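Local coordinates for protein adenine phosphoribosyltransferase (Leishmania donovani, PDB 1QB7) that probably catalyses the transfer of a phosphoribosyl group from 5-phospho-alpha-D-ribose 1-diphosphate to adenine, giving AMP and diphosphate in purine salvage, at residues F60-Y65 / A90-I95. Numbering follows the deposited sequence.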
# COMPACT_ATOMS: atom_id res chain seq x y z
N PHE A 60 3.55 18.64 -1.16
CA PHE A 60 2.71 19.42 -0.26
C PHE A 60 2.74 18.91 1.19
O PHE A 60 3.04 19.67 2.11
CB PHE A 60 1.27 19.47 -0.78
CG PHE A 60 0.35 20.30 0.07
CD1 PHE A 60 0.21 21.67 -0.17
CD2 PHE A 60 -0.34 19.74 1.14
CE1 PHE A 60 -0.60 22.46 0.65
CE2 PHE A 60 -1.16 20.52 1.96
CZ PHE A 60 -1.28 21.89 1.71
N LEU A 61 2.45 17.62 1.38
CA LEU A 61 2.43 17.04 2.73
C LEU A 61 3.80 17.03 3.40
O LEU A 61 3.91 17.25 4.61
CB LEU A 61 1.79 15.66 2.70
CG LEU A 61 0.30 15.71 2.34
CD1 LEU A 61 -0.29 14.31 2.24
CD2 LEU A 61 -0.45 16.53 3.38
N VAL A 62 4.86 16.79 2.63
CA VAL A 62 6.21 16.80 3.19
C VAL A 62 6.50 18.21 3.72
O VAL A 62 6.95 18.37 4.85
CB VAL A 62 7.27 16.38 2.14
CG1 VAL A 62 8.67 16.70 2.64
CG2 VAL A 62 7.15 14.88 1.86
N GLN A 63 6.19 19.23 2.91
CA GLN A 63 6.41 20.62 3.31
C GLN A 63 5.60 20.94 4.56
O GLN A 63 6.08 21.59 5.49
CB GLN A 63 6.01 21.58 2.18
CG GLN A 63 7.00 21.58 1.03
CD GLN A 63 6.40 22.13 -0.25
OE1 GLN A 63 5.30 22.68 -0.26
NE2 GLN A 63 7.13 21.96 -1.36
N ARG A 64 4.37 20.43 4.59
CA ARG A 64 3.50 20.66 5.72
C ARG A 64 4.11 20.15 7.02
O ARG A 64 4.20 20.89 8.00
CB ARG A 64 2.14 19.99 5.49
CG ARG A 64 1.21 20.11 6.66
CD ARG A 64 -0.11 19.45 6.35
NE ARG A 64 -1.04 19.56 7.48
CZ ARG A 64 -1.69 20.66 7.82
NH1 ARG A 64 -1.53 21.78 7.12
NH2 ARG A 64 -2.51 20.65 8.86
N TYR A 65 4.56 18.90 7.01
CA TYR A 65 5.12 18.32 8.22
C TYR A 65 6.50 18.82 8.63
O TYR A 65 6.82 18.84 9.82
CB TYR A 65 5.03 16.79 8.16
CG TYR A 65 3.60 16.34 7.97
CD1 TYR A 65 2.60 16.78 8.84
CD2 TYR A 65 3.23 15.54 6.89
CE1 TYR A 65 1.26 16.45 8.63
CE2 TYR A 65 1.89 15.21 6.66
CZ TYR A 65 0.91 15.67 7.54
OH TYR A 65 -0.41 15.38 7.31
N ALA A 90 6.86 9.71 4.58
CA ALA A 90 7.71 9.27 5.69
C ALA A 90 9.18 9.16 5.31
O ALA A 90 10.06 9.47 6.13
CB ALA A 90 7.20 7.93 6.24
N VAL A 91 9.46 8.73 4.08
CA VAL A 91 10.84 8.58 3.62
C VAL A 91 11.56 9.94 3.56
O VAL A 91 12.75 10.03 3.84
CB VAL A 91 10.91 7.86 2.23
CG1 VAL A 91 10.46 8.79 1.12
CG2 VAL A 91 12.30 7.34 1.98
N GLU A 92 10.80 10.98 3.25
CA GLU A 92 11.35 12.33 3.17
C GLU A 92 11.52 12.95 4.56
O GLU A 92 12.50 13.64 4.83
CB GLU A 92 10.44 13.22 2.33
CG GLU A 92 10.32 12.79 0.88
CD GLU A 92 11.66 12.71 0.17
OE1 GLU A 92 12.61 13.42 0.56
OE2 GLU A 92 11.77 11.94 -0.81
N LEU A 93 10.53 12.72 5.42
CA LEU A 93 10.55 13.23 6.79
C LEU A 93 11.50 12.42 7.65
O LEU A 93 11.84 12.82 8.77
CB LEU A 93 9.15 13.16 7.40
CG LEU A 93 8.03 13.97 6.74
CD1 LEU A 93 6.72 13.69 7.46
CD2 LEU A 93 8.38 15.44 6.78
N GLU A 94 11.90 11.25 7.13
CA GLU A 94 12.80 10.34 7.82
C GLU A 94 12.23 9.87 9.16
O GLU A 94 12.90 9.89 10.19
CB GLU A 94 14.18 10.99 8.01
CG GLU A 94 14.84 11.36 6.68
CD GLU A 94 16.22 11.99 6.84
OE1 GLU A 94 16.56 12.46 7.95
OE2 GLU A 94 16.97 12.01 5.84
N ILE A 95 10.95 9.49 9.13
CA ILE A 95 10.25 8.98 10.31
C ILE A 95 9.61 7.64 9.92
O ILE A 95 9.46 7.34 8.73
CB ILE A 95 9.18 9.97 10.86
CG1 ILE A 95 8.13 10.30 9.79
CG2 ILE A 95 9.85 11.23 11.40
CD1 ILE A 95 7.02 11.20 10.28
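V62 and L93 bring helix 51-67 against the C-terminal end of helix 86-93, with their CA atoms 6.7 Å apart. This is helix-helix packing within the type I phosphoribosyltransferase fold. Strand 74-78, in the parallel part of the central sheet, lies between the two helices in sequence. Helix 86-93 ends here, and E94 leaves the helical path with positive phi (61°). No hydrogen bond joins the two segments, and the side-chain contact is apolar. L93 reaches across with both methyls. Its CD1 lies 3.6 Å from Y65 CB and meets the ring obliquely, 4.0 Å from Y65 CD2. Its CD2 sits 3.8 Å from V62 O. V62 turns CG2 to the aliphatic part of E92, 3.7 Å from E92 CB. The E92 chain bends at chi2 (-57°), and its carboxylate leads away from segment 60-65 to a salt bridge with R58 of the second subunit, across the dimer interface. On the other helix, Y65 OH hydrogen-bonds E170, which also takes a salt bridge from R64. I89, one turn before L93, extends the apolar contact to L61, V62 and Y65. The second methyl of V62 also faces E92, with CG1 3.9 Å from E92 CB.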